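Local coordinates for protein kirola (PDB 4IGV) that is a kiwifruit allergen of the ripening-related, PR-10-like protein family and probably binds small hydrophobic ligands, as Bet v 1-like proteins do, at residues E33-N38 and I138-D143; G41-E46 and V55-Y60; T68-V73 and K86-D91. All coordinates share one frame; numbering follows the deposited sequence.

Interaction 1: residues E33-N38 and I138-D143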
loop_
_atom_site.group_PDB
_atom_site.type_symbol
_atom_site.label_atom_id
_atom_site.label_comp_id
_atom_site.label_asym_id
_atom_site.label_seq_id
_atom_site.Cartn_x
_atom_site.Cartn_y
_atom_site.Cartn_z
ATOM N N GLU A 33 8.030 11.589 -0.513
ATOM C CA GLU A 33 8.874 12.306 -1.440
ATOM C C GLU A 33 8.603 11.951 -2.909
ATOM O O GLU A 33 8.662 12.834 -3.790
ATOM C CB GLU A 33 10.325 12.009 -1.050
ATOM C CG GLU A 33 11.343 12.214 -2.095
ATOM C CD GLU A 33 12.700 11.638 -1.640
ATOM O OE1 GLU A 33 13.333 12.306 -0.789
ATOM O OE2 GLU A 33 13.101 10.535 -2.114
ATOM N N MET A 34 8.332 10.659 -3.170
ATOM C CA MET A 34 8.198 10.143 -4.526
ATOM C C MET A 34 6.820 10.321 -5.117
ATOM O O MET A 34 6.656 10.426 -6.336
ATOM C CB MET A 34 8.615 8.679 -4.589
ATOM C CG MET A 34 10.041 8.502 -4.116
ATOM S SD MET A 34 10.539 6.755 -4.037
ATOM C CE MET A 34 12.291 6.927 -3.688
ATOM N N SER A 35 5.820 10.433 -4.246
ATOM C CA SER A 35 4.400 10.610 -4.678
ATOM C C SER A 35 3.719 11.637 -3.758
ATOM O O SER A 35 2.699 11.372 -3.110
ATOM C CB SER A 35 3.632 9.278 -4.641
ATOM O OG SER A 35 2.456 9.311 -5.437
ATOM N N PRO A 36 4.216 12.899 -3.783
ATOM C CA PRO A 36 3.769 13.899 -2.819
ATOM C C PRO A 36 2.377 14.424 -3.003
ATOM O O PRO A 36 1.798 14.941 -2.042
ATOM C CB PRO A 36 4.801 15.012 -2.999
ATOM C CG PRO A 36 5.258 14.846 -4.403
ATOM C CD PRO A 36 5.331 13.384 -4.620
ATOM N N VAL A 37 1.816 14.270 -4.194
ATOM C CA VAL A 37 0.415 14.653 -4.394
ATOM C C VAL A 37 -0.509 13.677 -3.612
ATOM O O VAL A 37 -1.546 14.094 -3.042
ATOM C CB VAL A 37 0.065 14.691 -5.888
ATOM C CG1 VAL A 37 -1.417 14.976 -6.037
ATOM C CG2 VAL A 37 0.953 15.790 -6.633
ATOM N N ASN A 38 -0.107 12.401 -3.587
ATOM C CA ASN A 38 -0.913 11.332 -3.031
ATOM C C ASN A 38 -0.668 11.120 -1.531
ATOM O O ASN A 38 -1.580 10.879 -0.781
ATOM C CB ASN A 38 -0.662 10.027 -3.795
ATOM C CG ASN A 38 -1.056 10.112 -5.233
ATOM O OD1 ASN A 38 -0.258 9.745 -6.112
ATOM N ND2 ASN A 38 -2.208 10.674 -5.489
ATOM N N ILE A 138 -1.882 2.102 -7.614
ATOM C CA ILE A 138 -1.199 1.936 -8.888
ATOM C C ILE A 138 -0.487 3.237 -9.280
ATOM O O ILE A 138 0.614 3.214 -9.816
ATOM C CB ILE A 138 -2.153 1.446 -9.967
ATOM C CG1 ILE A 138 -2.660 0.027 -9.600
ATOM C CG2 ILE A 138 -1.460 1.420 -11.334
ATOM C CD1 ILE A 138 -1.595 -1.014 -9.540
ATOM N N GLU A 139 -1.117 4.371 -8.961
ATOM C CA GLU A 139 -0.525 5.690 -9.271
ATOM C C GLU A 139 0.744 5.855 -8.492
ATOM O O GLU A 139 1.793 6.227 -9.016
ATOM C CB GLU A 139 -1.443 6.866 -8.884
ATOM C CG GLU A 139 -0.862 8.169 -9.482
ATOM C CD GLU A 139 -1.399 9.479 -8.950
ATOM O OE1 GLU A 139 -2.575 9.542 -8.518
ATOM O OE2 GLU A 139 -0.595 10.458 -9.006
ATOM N N ILE A 140 0.663 5.572 -7.198
ATOM C CA ILE A 140 1.847 5.614 -6.333
ATOM C C ILE A 140 2.970 4.766 -6.933
ATOM O O ILE A 140 4.116 5.198 -7.003
ATOM C CB ILE A 140 1.546 5.213 -4.891
ATOM C CG1 ILE A 140 0.719 6.314 -4.238
ATOM C CG2 ILE A 140 2.861 4.967 -4.139
ATOM C CD1 ILE A 140 0.116 5.840 -2.922
ATOM N N THR A 141 2.615 3.564 -7.398
ATOM C CA THR A 141 3.574 2.673 -8.002
ATOM C C THR A 141 4.245 3.330 -9.217
ATOM O O THR A 141 5.462 3.282 -9.374
ATOM C CB THR A 141 2.879 1.360 -8.437
ATOM O OG1 THR A 141 2.278 0.752 -7.278
ATOM C CG2 THR A 141 3.840 0.383 -9.094
ATOM N N LYS A 142 3.459 3.971 -10.060
ATOM C CA LYS A 142 3.993 4.645 -11.241
ATOM C C LYS A 142 4.859 5.849 -10.885
ATOM O O LYS A 142 5.890 6.092 -11.543
ATOM C CB LYS A 142 2.854 5.016 -12.188
ATOM C CG LYS A 142 2.192 3.800 -12.838
ATOM C CD LYS A 142 0.980 4.171 -13.629
ATOM C CE LYS A 142 0.265 2.952 -14.138
ATOM N NZ LYS A 142 -0.950 3.375 -14.897
ATOM N N ASP A 143 4.470 6.545 -9.815
ATOM C CA ASP A 143 5.292 7.663 -9.327
ATOM C C ASP A 143 6.641 7.152 -8.833
ATOM O O ASP A 143 7.644 7.788 -9.120
ATOM C CB ASP A 143 4.568 8.424 -8.252
ATOM C CG ASP A 143 3.478 9.321 -8.788
ATOM O OD1 ASP A 143 3.426 9.596 -10.015
ATOM O OD2 ASP A 143 2.638 9.801 -8.003
HETATM O O HOH W 1 2.859 12.849 -6.749
HETATM O O HOH W 2 -3.169 11.822 -7.846
#
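Asn38, Asp143 and Ser35 lose the most surface where the end of a short helix meets the long C-terminal helix; the hydrogen bonds here run from polar side chain to polar side chain, with Ile140 packed beside them. Ser35 is the first residue to leave the helical conformation after Met34, and its CB is directed at the long helix. With OG anti to the backbone N (chi1 -161°), the hydroxyl donates a short bond of 2.6 Å from Ser35 OG to Asp143 OD2, arriving on the anti lone pair of that oxygen. A water that accepts from Val37 N gives the same OD2 a second, weak bond. The backbone is close here too, Met34 O lying 3.5 Å from Asp143 CB.

One turn earlier on the helix, Glu139 reaches out with CG anti to its backbone N and the chain extended, and crosses Asn38 obliquely. The amide and carboxylate planes stand 84° apart. Asn38 ND2 therefore meets Glu139 OE1 at 3.3 Å from above the carboxylate plane, along a bent path, although the acceptor lies near the plane of the amide. A second water relays the pair, accepting from Asn38 ND2 at 2.8 Å and donating to Glu139 OE1. Asn38 OD1 approaches Glu139 OE2 to 3.0 Å, a meeting of two acceptors that would be expected to raise the proton affinity of the carboxylate somewhat. Beneath the polar groups, Ile140 CG1 packs against Asn38 CB at 4.0 Å and against the Ser35 hydroxyl.

Within the Bet v 1-like fold, this joins the exit of helix 30-34 to helix 131-145. The latter also packs on strand 4-12 through Ile138 and through Thr141, which points away from residues 33-38, while Met34 touches Ile23 of helix 17-25 and the backbone of Asn38 bonds to Thr61 in strand 55-62.

Interaction 2: residues G41-E46 and V55-Y60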
loop_
_atom_site.group_PDB
_atom_site.type_symbol
_atom_site.label_atom_id
_atom_site.label_comp_id
_atom_site.label_asym_id
_atom_site.label_seq_id
_atom_site.Cartn_x
_atom_site.Cartn_y
_atom_site.Cartn_z
ATOM N N GLY A 41 2.342 12.149 4.444
ATOM C CA GLY A 41 3.129 11.737 5.599
ATOM C C GLY A 41 3.019 10.236 5.792
ATOM O O GLY A 41 1.964 9.645 5.573
ATOM N N VAL A 42 4.137 9.636 6.188
ATOM C CA VAL A 42 4.211 8.256 6.656
ATOM C C VAL A 42 5.024 8.296 7.924
ATOM O O VAL A 42 6.261 8.506 7.897
ATOM C CB VAL A 42 4.938 7.430 5.640
ATOM C CG1 VAL A 42 4.995 6.006 6.097
ATOM C CG2 VAL A 42 4.251 7.478 4.235
ATOM N N ASP A 43 4.332 8.038 9.033
ATOM C CA ASP A 43 4.914 8.222 10.365
ATOM C C ASP A 43 4.876 6.941 11.156
ATOM O O ASP A 43 3.786 6.424 11.477
ATOM C CB ASP A 43 4.172 9.289 11.150
ATOM C CG ASP A 43 4.152 10.610 10.420
ATOM O OD1 ASP A 43 5.259 11.095 10.077
ATOM O OD2 ASP A 43 3.047 11.065 10.045
ATOM N N LEU A 44 6.049 6.414 11.486
ATOM C CA LEU A 44 6.134 5.251 12.335
ATOM C C LEU A 44 5.666 5.665 13.725
ATOM O O LEU A 44 6.117 6.661 14.275
ATOM C CB LEU A 44 7.595 4.763 12.363
ATOM C CG LEU A 44 7.877 3.501 13.185
ATOM C CD1 LEU A 44 7.236 2.266 12.559
ATOM C CD2 LEU A 44 9.357 3.333 13.221
ATOM N N LEU A 45 4.780 4.866 14.296
ATOM C CA LEU A 45 4.273 5.088 15.623
ATOM C C LEU A 45 4.797 4.107 16.639
ATOM O O LEU A 45 5.003 4.493 17.766
ATOM C CB LEU A 45 2.756 5.004 15.590
ATOM C CG LEU A 45 2.013 6.028 14.772
ATOM C CD1 LEU A 45 0.493 5.857 14.997
ATOM C CD2 LEU A 45 2.422 7.439 15.078
ATOM N N GLU A 46 4.995 2.835 16.273
ATOM C CA GLU A 46 5.511 1.809 17.165
ATOM C C GLU A 46 6.320 0.804 16.389
ATOM O O GLU A 46 6.040 0.546 15.202
ATOM C CB GLU A 46 4.387 1.098 17.900
ATOM C CG GLU A 46 3.504 1.949 18.679
ATOM C CD GLU A 46 4.250 2.745 19.796
ATOM O OE1 GLU A 46 5.442 2.523 20.256
ATOM O OE2 GLU A 46 3.628 3.776 20.205
ATOM N N VAL A 55 3.686 -0.217 13.571
ATOM C CA VAL A 55 2.454 0.526 13.422
ATOM C C VAL A 55 2.782 1.845 12.746
ATOM O O VAL A 55 3.680 2.562 13.211
ATOM C CB VAL A 55 1.789 0.776 14.798
ATOM C CG1 VAL A 55 0.494 1.642 14.670
ATOM C CG2 VAL A 55 1.526 -0.538 15.567
ATOM N N ILE A 56 2.078 2.140 11.670
ATOM C CA ILE A 56 2.407 3.233 10.787
ATOM C C ILE A 56 1.156 4.089 10.559
ATOM O O ILE A 56 0.044 3.583 10.289
ATOM C CB ILE A 56 3.002 2.755 9.454
ATOM C CG1 ILE A 56 4.226 1.904 9.693
ATOM C CG2 ILE A 56 3.340 3.960 8.549
ATOM C CD1 ILE A 56 4.749 1.259 8.398
ATOM N N PHE A 57 1.350 5.412 10.626
ATOM C CA PHE A 57 0.264 6.375 10.360
ATOM C C PHE A 57 0.488 7.010 8.981
ATOM O O PHE A 57 1.588 7.421 8.683
ATOM C CB PHE A 57 0.273 7.447 11.446
ATOM C CG PHE A 57 -0.818 8.491 11.316
ATOM C CD1 PHE A 57 -2.130 8.180 11.684
ATOM C CD2 PHE A 57 -0.516 9.762 10.906
ATOM C CE1 PHE A 57 -3.113 9.148 11.599
ATOM C CE2 PHE A 57 -1.523 10.736 10.835
ATOM C CZ PHE A 57 -2.815 10.384 11.211
ATOM N N PHE A 58 -0.586 7.083 8.169
ATOM C CA PHE A 58 -0.525 7.657 6.842
ATOM C C PHE A 58 -1.412 8.867 6.754
ATOM O O PHE A 58 -2.571 8.849 7.205
ATOM C CB PHE A 58 -0.989 6.646 5.809
ATOM C CG PHE A 58 -0.123 5.433 5.687
ATOM C CD1 PHE A 58 0.941 5.396 4.863
ATOM C CD2 PHE A 58 -0.378 4.294 6.449
ATOM C CE1 PHE A 58 1.747 4.271 4.739
ATOM C CE2 PHE A 58 0.416 3.194 6.322
ATOM C CZ PHE A 58 1.460 3.174 5.475
ATOM N N LYS A 59 -0.855 9.936 6.174
ATOM C CA LYS A 59 -1.625 11.097 5.801
ATOM C C LYS A 59 -1.608 11.096 4.271
ATOM O O LYS A 59 -0.540 11.118 3.662
ATOM C CB LYS A 59 -0.981 12.380 6.317
ATOM C CG LYS A 59 -0.958 12.464 7.822
ATOM C CD LYS A 59 -0.312 13.754 8.250
ATOM C CE LYS A 59 -1.128 14.943 7.849
ATOM N NZ LYS A 59 -0.632 16.177 8.521
ATOM N N TYR A 60 -2.785 11.034 3.651
ATOM C CA TYR A 60 -2.894 10.916 2.228
ATOM C C TYR A 60 -4.068 11.674 1.670
ATOM O O TYR A 60 -4.906 12.172 2.430
ATOM C CB TYR A 60 -2.935 9.404 1.822
ATOM C CG TYR A 60 -4.166 8.593 2.197
ATOM C CD1 TYR A 60 -5.141 8.316 1.276
ATOM C CD2 TYR A 60 -4.349 8.104 3.484
ATOM C CE1 TYR A 60 -6.286 7.517 1.616
ATOM C CE2 TYR A 60 -5.474 7.340 3.835
ATOM C CZ TYR A 60 -6.419 7.032 2.901
ATOM O OH TYR A 60 -7.530 6.279 3.225
#
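A beta hairpin with a classic bulge at the end next to its connecting loop unites strands 39-46 and 55-62. Gly41 pairs with Lys59 and Asp43 with Phe57 as antiparallel hydrogen-bonded pairs; in the latter, Asp43 N to Phe57 O and Phe57 N to Asp43 O both measure 2.8 Å and are nearly straight. Asp43 N lies in the plane of the carbonyl it meets, whereas Phe57 N comes in 27° above that of Asp43. Beyond Leu44 the register slips by one, so that Leu45 and Glu46 both face Val55. Val55 O accepts from Leu45 N at 2.8 Å and, more weakly, from Glu46 N, while Val55 N returns a bond to Glu46 O.

In the seven-stranded antiparallel sheet of the Bet v 1 fold, strand 39-46 is an outermost strand, and the hairpin has two unlike faces. On one, Val42 stands beside both its neighbours: with CG1 anti to the backbone N (chi1 -179°), that methyl touches Ile56 CG2 at 3.6 Å and Phe58 CE1 at 3.9 Å. Ile56 CG2 itself sits over one face of the Phe58 ring, offset toward the rim. Leu28 meets Ile56 and Phe58 on this side, and helix 30-34 reaches Val42 through Ile31 and Ser32. The other face carries Asp43, Phe57 and Lys59. Here the Asp43 carboxylate lies nearly coplanar with the Phe57 ring, its OD2 3.9 Å from Phe57 CD2 at the ring edge, where the positive rim of the aromatic probably suits the anion. Leu45, displaced by the bulge, extends CD1 obliquely across to Phe57 CB at 3.9 Å.

Interaction 3: residues T68-V73 and K86-D91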
loop_
_atom_site.group_PDB
_atom_site.type_symbol
_atom_site.label_atom_id
_atom_site.label_comp_id
_atom_site.label_asym_id
_atom_site.label_seq_id
_atom_site.Cartn_x
_atom_site.Cartn_y
_atom_site.Cartn_z
ATOM N N THR A 68 -6.735 9.914 6.591
ATOM C CA THR A 68 -5.691 9.293 7.394
ATOM C C THR A 68 -5.982 7.806 7.584
ATOM O O THR A 68 -7.129 7.375 7.467
ATOM C CB THR A 68 -5.480 9.942 8.790
ATOM O OG1 THR A 68 -6.632 9.727 9.638
ATOM C CG2 THR A 68 -5.193 11.416 8.673
ATOM N N ALA A 69 -4.950 7.047 7.891
ATOM C CA ALA A 69 -5.086 5.620 8.226
ATOM C C ALA A 69 -3.981 5.272 9.191
ATOM O O ALA A 69 -2.856 5.781 9.091
ATOM C CB ALA A 69 -4.955 4.772 7.014
ATOM N N LYS A 70 -4.282 4.393 10.122
ATOM C CA LYS A 70 -3.263 3.783 10.946
ATOM C C LYS A 70 -3.283 2.308 10.620
ATOM O O LYS A 70 -4.331 1.642 10.665
ATOM C CB LYS A 70 -3.567 3.983 12.439
ATOM C CG LYS A 70 -2.524 3.501 13.335
ATOM C CD LYS A 70 -2.807 3.780 14.815
ATOM C CE LYS A 70 -3.961 3.025 15.314
ATOM N NZ LYS A 70 -4.037 3.208 16.808
ATOM N N ASP A 71 -2.111 1.776 10.305
ATOM C CA ASP A 71 -1.958 0.389 9.876
ATOM C C ASP A 71 -0.974 -0.355 10.741
ATOM O O ASP A 71 -0.040 0.267 11.290
ATOM C CB ASP A 71 -1.372 0.260 8.468
ATOM C CG ASP A 71 -2.221 0.811 7.368
ATOM O OD1 ASP A 71 -3.224 1.505 7.603
ATOM O OD2 ASP A 71 -1.817 0.565 6.182
ATOM N N ILE A 72 -1.183 -1.672 10.870
ATOM C CA ILE A 72 -0.193 -2.588 11.423
ATOM C C ILE A 72 0.399 -3.415 10.295
ATOM O O ILE A 72 -0.289 -3.797 9.354
ATOM C CB ILE A 72 -0.761 -3.503 12.585
ATOM C CG1 ILE A 72 0.318 -4.421 13.172
ATOM C CG2 ILE A 72 -1.957 -4.325 12.140
ATOM C CD1 ILE A 72 -0.049 -4.988 14.561
ATOM N N VAL A 73 1.698 -3.672 10.373
ATOM C CA VAL A 73 2.327 -4.609 9.437
ATOM C C VAL A 73 2.041 -5.999 9.998
ATOM O O VAL A 73 2.605 -6.408 11.027
ATOM C CB VAL A 73 3.790 -4.368 9.294
ATOM C CG1 VAL A 73 4.397 -5.486 8.389
ATOM C CG2 VAL A 73 4.067 -2.989 8.655
ATOM N N LYS A 86 -2.491 -4.175 7.652
ATOM C CA LYS A 86 -3.868 -4.213 8.147
ATOM C C LYS A 86 -4.272 -2.794 8.556
ATOM O O LYS A 86 -3.627 -2.229 9.414
ATOM C CB LYS A 86 -4.026 -5.172 9.336
ATOM C CG LYS A 86 -5.391 -5.098 9.989
ATOM C CD LYS A 86 -5.453 -6.066 11.174
ATOM C CE LYS A 86 -6.689 -5.876 11.956
ATOM N NZ LYS A 86 -6.554 -6.789 13.128
ATOM N N ILE A 87 -5.342 -2.264 8.002
ATOM C CA ILE A 87 -5.838 -0.949 8.385
ATOM C C ILE A 87 -6.641 -1.080 9.649
ATOM O O ILE A 87 -7.567 -1.894 9.713
ATOM C CB ILE A 87 -6.677 -0.270 7.259
ATOM C CG1 ILE A 87 -5.892 -0.246 5.942
ATOM C CG2 ILE A 87 -7.145 1.150 7.753
ATOM C CD1 ILE A 87 -6.677 0.248 4.716
ATOM N N VAL A 88 -6.280 -0.335 10.684
ATOM C CA VAL A 88 -6.953 -0.485 11.988
ATOM C C VAL A 88 -7.753 0.717 12.360
ATOM O O VAL A 88 -8.762 0.588 13.083
ATOM C CB VAL A 88 -6.006 -0.889 13.100
ATOM C CG1 VAL A 88 -5.398 -2.300 12.752
ATOM C CG2 VAL A 88 -4.946 0.100 13.410
ATOM N N GLU A 89 -7.374 1.885 11.874
ATOM C CA GLU A 89 -8.153 3.104 12.067
ATOM C C GLU A 89 -8.065 3.983 10.848
ATOM O O GLU A 89 -7.092 3.903 10.105
ATOM C CB GLU A 89 -7.619 3.922 13.260
ATOM C CG GLU A 89 -7.635 3.261 14.583
ATOM C CD GLU A 89 -7.196 4.189 15.733
ATOM O OE1 GLU A 89 -6.549 5.241 15.475
ATOM O OE2 GLU A 89 -7.507 3.863 16.905
ATOM N N GLY A 90 -9.052 4.819 10.659
ATOM C CA GLY A 90 -9.008 5.862 9.651
ATOM C C GLY A 90 -10.265 5.945 8.850
ATOM O O GLY A 90 -11.258 5.287 9.138
ATOM N N ASP A 91 -10.242 6.808 7.847
ATOM C CA ASP A 91 -11.441 7.064 7.049
ATOM C C ASP A 91 -12.004 5.767 6.477
ATOM O O ASP A 91 -13.229 5.605 6.400
ATOM C CB ASP A 91 -11.142 8.065 5.930
ATOM C CG ASP A 91 -10.718 9.421 6.458
ATOM O OD1 ASP A 91 -11.524 10.366 6.414
ATOM O OD2 ASP A 91 -9.583 9.583 6.947
HETATM O O HOH W 3 -8.945 11.043 8.967
#
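Lys70 leaves the strand with CG anti to its backbone N (chi1 -175°) and bends at chi3 (67°), which lays its end alongside the extended Glu89. Lys70 NZ thereby forms a long salt bridge of 3.5 Å to Glu89 OE1, and Lys70 CE packs against the same carboxylate. Below them Val88 and Glu89 both face Lys70 in a classic beta bulge: Lys70 O is gripped twice, by Val88 N at 2.8 Å almost along the C=O axis and by Glu89 N at 3.3 Å on a lone pair. Val88 CG2, set between its own backbone N and carbonyl carbon, comes within 3.2 Å of Lys70 O. Gly90 follows with backbone angles and a closeness to Thr68 O that leave no room for a CB. The chain has turned, and Asp91 OD2 takes a straight 2.9 Å bond from Thr68 N, while a water links this oxygen to Thr68 OG1. On the opposite face from Lys70, Asp71 OD1 rests against Ile87 CG1 at 3.6 Å. The hairpin of strands 65-77 and 82-88 lies mid-sheet, flanked by strand 55-62 through Ala69 and Asp71 and by strand 96-107, where the backbones of Ile87 and Phe99 are hydrogen-bonded.

Overall arrangement
From the N terminus, strand 4-12 and helix 17-25 precede helix 30-34, whose exit opens interaction 1. That contact closes only near the C terminus, on helix 131-145, so its loop encloses most of the sheet and both other contacts. Nested within it, interaction 2 closes the hairpin of strands 39-46 and 55-62 before interaction 3 opens the next, of strands 65-77 and 82-88; the two run in series without crossing. They meet along strands 55-62 and 65-77, neighbours in the sheet, with centres about 9 Å apart. Interaction 1 touches interaction 2 through Asn38 and Tyr60, but stays about 9 Å from interaction 3 at the nearest atoms.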